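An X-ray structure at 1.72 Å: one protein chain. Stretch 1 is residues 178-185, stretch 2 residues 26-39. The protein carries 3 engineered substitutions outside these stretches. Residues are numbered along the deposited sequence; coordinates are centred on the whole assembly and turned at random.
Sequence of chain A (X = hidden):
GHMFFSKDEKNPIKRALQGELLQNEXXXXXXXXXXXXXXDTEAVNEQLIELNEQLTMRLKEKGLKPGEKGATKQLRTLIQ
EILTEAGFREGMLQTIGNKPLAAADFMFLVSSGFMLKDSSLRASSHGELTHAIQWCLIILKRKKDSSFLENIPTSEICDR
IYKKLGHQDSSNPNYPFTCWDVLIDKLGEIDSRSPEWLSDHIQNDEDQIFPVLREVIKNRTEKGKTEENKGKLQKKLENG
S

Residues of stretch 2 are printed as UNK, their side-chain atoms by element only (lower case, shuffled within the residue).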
# COMPACT_ATOMS: atom_id res chain seq x y z
N THR A 178 -3.33 -14.49 -5.86
CA THR A 178 -2.04 -14.52 -5.17
C THR A 178 -2.22 -13.86 -3.81
O THR A 178 -3.24 -13.22 -3.56
CB THR A 178 -0.95 -13.77 -5.94
OG1 THR A 178 -1.30 -12.38 -6.04
CG2 THR A 178 -0.79 -14.34 -7.34
N CYS A 179 -1.23 -14.02 -2.93
CA CYS A 179 -1.29 -13.35 -1.63
C CYS A 179 -1.31 -11.83 -1.83
O CYS A 179 -1.98 -11.11 -1.08
CB CYS A 179 -0.09 -13.76 -0.77
SG CYS A 179 -0.29 -13.42 1.01
N TRP A 180 -0.57 -11.36 -2.82
CA TRP A 180 -0.64 -9.95 -3.21
C TRP A 180 -2.10 -9.56 -3.47
O TRP A 180 -2.60 -8.60 -2.89
CB TRP A 180 0.22 -9.70 -4.44
CG TRP A 180 0.04 -8.36 -5.09
CD1 TRP A 180 -0.96 -7.98 -5.95
CD2 TRP A 180 0.91 -7.23 -4.97
NE1 TRP A 180 -0.77 -6.68 -6.35
CE2 TRP A 180 0.37 -6.19 -5.76
CE3 TRP A 180 2.09 -6.99 -4.25
CZ2 TRP A 180 0.97 -4.93 -5.87
CZ3 TRP A 180 2.69 -5.74 -4.36
CH2 TRP A 180 2.13 -4.73 -5.16
N ASP A 181 -2.77 -10.32 -4.34
CA ASP A 181 -4.20 -10.10 -4.61
C ASP A 181 -5.07 -10.08 -3.34
O ASP A 181 -5.90 -9.18 -3.16
CB ASP A 181 -4.75 -11.19 -5.52
CG ASP A 181 -4.16 -11.15 -6.93
OD1 ASP A 181 -3.55 -10.12 -7.31
OD2 ASP A 181 -4.35 -12.15 -7.66
N VAL A 182 -4.91 -11.09 -2.50
CA VAL A 182 -5.80 -11.26 -1.34
C VAL A 182 -5.67 -10.11 -0.35
O VAL A 182 -6.64 -9.73 0.33
CB VAL A 182 -5.54 -12.62 -0.64
CG1 VAL A 182 -6.27 -12.71 0.68
CG2 VAL A 182 -5.98 -13.76 -1.54
N LEU A 183 -4.47 -9.54 -0.28
CA LEU A 183 -4.20 -8.46 0.67
C LEU A 183 -4.54 -7.08 0.13
O LEU A 183 -5.23 -6.32 0.80
CB LEU A 183 -2.74 -8.48 1.12
CG LEU A 183 -2.36 -9.70 1.96
CD1 LEU A 183 -0.96 -9.53 2.51
CD2 LEU A 183 -3.38 -9.93 3.07
N ILE A 184 -4.07 -6.77 -1.07
CA ILE A 184 -4.11 -5.39 -1.54
C ILE A 184 -4.56 -5.23 -2.98
O ILE A 184 -4.51 -4.13 -3.53
CB ILE A 184 -2.74 -4.70 -1.38
CG1 ILE A 184 -1.68 -5.46 -2.19
CG2 ILE A 184 -2.36 -4.58 0.11
CD1 ILE A 184 -0.33 -4.80 -2.25
N ASP A 185 -4.99 -6.31 -3.62
CA ASP A 185 -5.46 -6.20 -5.01
C ASP A 185 -6.74 -7.03 -5.22
O ASP A 185 -6.93 -7.63 -6.28
CB ASP A 185 -4.35 -6.64 -5.98
CG ASP A 185 -4.20 -5.70 -7.17
OD1 ASP A 185 -4.94 -4.71 -7.25
OD2 ASP A 185 -3.33 -5.96 -8.03
N UNK A 26 4.47 -17.24 11.47
CA UNK A 26 4.54 -15.79 11.71
C UNK A 26 4.17 -14.98 10.47
O UNK A 26 3.51 -13.94 10.61
c UNK A 26 6.40 -16.87 12.76
c UNK A 26 5.71 -17.92 11.91
c UNK A 26 6.01 -15.57 12.09
N UNK A 27 4.55 -15.44 9.29
CA UNK A 27 4.19 -14.75 8.06
C UNK A 27 2.68 -14.75 7.88
O UNK A 27 2.08 -13.71 7.55
c UNK A 27 3.60 -15.52 4.67
c UNK A 27 4.83 -13.53 5.16
c UNK A 27 4.45 -12.99 3.94
c UNK A 27 3.20 -14.99 3.46
c UNK A 27 4.85 -15.40 6.85
c UNK A 27 4.41 -14.81 5.54
c UNK A 27 3.62 -13.72 3.09
N UNK A 28 2.06 -15.91 8.08
CA UNK A 28 0.63 -16.06 7.92
C UNK A 28 -0.10 -15.13 8.88
O UNK A 28 -1.08 -14.50 8.50
c UNK A 28 0.18 -17.52 8.15
c UNK A 28 -1.34 -17.63 8.19
c UNK A 28 0.74 -18.44 7.06
c UNK A 28 0.62 -19.93 7.37
N UNK A 29 0.39 -15.05 10.11
CA UNK A 29 -0.21 -14.18 11.12
C UNK A 29 -0.11 -12.71 10.70
O UNK A 29 -1.09 -11.97 10.83
c UNK A 29 -0.03 -13.43 13.58
n UNK A 29 -2.02 -12.71 14.77
o UNK A 29 -2.15 -14.58 13.53
c UNK A 29 0.45 -14.39 12.48
c UNK A 29 -1.50 -13.62 13.96
N UNK A 30 1.04 -12.31 10.17
CA UNK A 30 1.24 -10.94 9.72
C UNK A 30 0.27 -10.59 8.60
O UNK A 30 -0.34 -9.51 8.61
c UNK A 30 3.49 -9.67 11.48
c UNK A 30 2.69 -10.70 9.30
c UNK A 30 5.14 -10.65 9.87
c UNK A 30 3.73 -10.76 10.44
N UNK A 31 0.11 -11.49 7.63
CA UNK A 31 -0.82 -11.26 6.53
C UNK A 31 -2.26 -11.18 7.01
O UNK A 31 -3.05 -10.38 6.50
s UNK A 31 0.86 -12.33 4.55
c UNK A 31 -0.70 -12.35 5.46
N UNK A 32 -2.60 -12.04 7.97
CA UNK A 32 -3.95 -12.08 8.50
C UNK A 32 -4.28 -10.76 9.18
O UNK A 32 -5.38 -10.23 9.02
c UNK A 32 -4.10 -13.25 9.47
c UNK A 32 -5.50 -13.29 10.06
o UNK A 32 -3.84 -14.47 8.77
N UNK A 33 -3.32 -10.22 9.93
CA UNK A 33 -3.51 -8.94 10.60
C UNK A 33 -3.74 -7.81 9.58
O UNK A 33 -4.63 -6.97 9.76
n UNK A 33 -2.20 -8.38 15.57
c UNK A 33 -2.33 -8.63 11.53
c UNK A 33 -3.25 -8.25 14.52
c UNK A 33 -2.19 -9.61 12.69
c UNK A 33 -3.35 -9.50 13.67
N UNK A 34 -2.94 -7.81 8.51
CA UNK A 34 -3.08 -6.82 7.44
C UNK A 34 -4.45 -6.92 6.78
O UNK A 34 -5.13 -5.92 6.57
c UNK A 34 -2.27 -6.15 5.14
c UNK A 34 -1.97 -6.96 6.39
c UNK A 34 0.56 -6.73 6.12
c UNK A 34 -0.64 -6.51 7.02
N UNK A 35 -4.87 -8.15 6.48
CA UNK A 35 -6.16 -8.37 5.83
C UNK A 35 -7.28 -7.86 6.72
O UNK A 35 -8.21 -7.21 6.25
c UNK A 35 -7.54 -10.17 4.63
c UNK A 35 -6.36 -9.86 5.54
o UNK A 35 -7.83 -12.25 5.73
c UNK A 35 -7.90 -11.64 4.64
o UNK A 35 -8.24 -12.18 3.57
N UNK A 36 -7.18 -8.15 8.01
CA UNK A 36 -8.21 -7.76 8.95
C UNK A 36 -8.27 -6.25 9.16
O UNK A 36 -9.33 -5.70 9.46
o UNK A 36 -9.18 -10.35 9.34
c UNK A 36 -8.43 -9.94 10.23
c UNK A 36 -8.02 -8.48 10.29
n UNK A 36 -7.95 -10.73 11.19
N UNK A 37 -7.12 -5.59 9.02
CA UNK A 37 -7.02 -4.15 9.15
C UNK A 37 -7.64 -3.45 7.94
O UNK A 37 -8.51 -2.60 8.07
c UNK A 37 -4.83 0.48 8.80
c UNK A 37 -5.29 -2.25 9.17
c UNK A 37 -5.81 -1.31 10.06
c UNK A 37 -5.58 0.05 9.88
c UNK A 37 -5.54 -3.73 9.35
c UNK A 37 -4.54 -1.78 8.09
o UNK A 37 -4.60 1.82 8.61
c UNK A 37 -4.32 -0.43 7.90
N UNK A 38 -7.22 -3.85 6.74
CA UNK A 38 -7.73 -3.22 5.52
C UNK A 38 -9.23 -3.42 5.29
O UNK A 38 -9.86 -2.61 4.61
c UNK A 38 -6.93 -3.71 4.29
c UNK A 38 -5.45 -3.34 4.32
c UNK A 38 -5.24 -1.82 4.37
c UNK A 38 -4.73 -3.93 3.12
N UNK A 39 -9.80 -4.48 5.86
CA UNK A 39 -11.24 -4.72 5.77
C UNK A 39 -12.00 -3.82 6.74
O UNK A 39 -13.22 -3.73 6.67
c UNK A 39 -11.60 -6.17 6.10
se UNK A 39 -11.43 -9.02 5.76
c UNK A 39 -11.02 -7.20 5.16
c UNK A 39 -12.05 -8.61 7.56
O HOH W 1 -8.81 -10.82 1.42

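Position 26 has three side-chain carbons closing a ring onto the backbone N, out of reach of stretch 1. It is Pro 26.

Position 27 has one carbon, then a ring of six carbons. The ring comes near the sulfur of Cys 179. It is Phe 27; Cys 179 SG lies 4.4 Å from Phe 27 CZ, oblique to the ring.

Position 28 has four carbons, forked at the first, one arm two carbons long. Its CA-to-CB bond points away. It is Ile 28.

Position 29 has three carbons, the third carrying one oxygen and one nitrogen, out of reach. It is Gln 29.

Position 30 has four carbons forked at the second, out of reach. It is Leu 30.

Position 31 has one carbon, then a sulfur. Its CA-to-CB bond points toward stretch 1, and it meets Cys 179 and Leu 183. It is Cys 31. Its SG is 3.9 Å from Cys 179 SG, too long for a disulfide, and 3.9 Å from Leu 183 CD1.

Position 32 has one carbon carrying one oxygen and one carbon. Its CA-to-CB bond points away. It is Thr 32. Its OG1 donates a hydrogen bond to Ile 28 O at 2.8 Å.

Position 33 has four carbons in a row ending in nitrogen, out of reach. It is Lys 33.

Position 34 has four carbons, forked at the first, one arm two carbons long. Its CA-to-CB bond points toward stretch 1, and a side-chain carbon nears Leu 183. It is Ile 34; its CG2 lies 4.5 Å from Leu 183 CD2.

Position 35 has three carbons, the third carrying two oxygens. It meets Val 182 and Leu 183. It is Glu 35. Its CB is 3.9 Å from Leu 183 CD2.

Position 36 has two carbons, the second carrying oxygen and nitrogen, out of reach. It is Asn 36.

Position 37 has one carbon and a six-carbon ring bearing an oxygen, out of reach. It is Tyr 37.

Position 38 has four carbons forked at the second. Its CA-to-CB bond points toward stretch 1, and it meets Leu 183 and Ile 184. It is Leu 38. Its CD1 lies 3.4 Å from Leu 183 O and 3.9 Å from Ile 184 CG2.

Position 39 has two carbons, selenium and one carbon, out of reach. It is Met 39, as selenomethionine.

The contact is mainly apolar packing between helices at 36°, centred on Leu 183. No direct hydrogen bond crosses. One water bridges, donating to Glu 35 OE2 and Val 182 O. Leu 183 O is buried without a partner.

Stretch 2, residues 26-39: PFIQLCTKIENYLM
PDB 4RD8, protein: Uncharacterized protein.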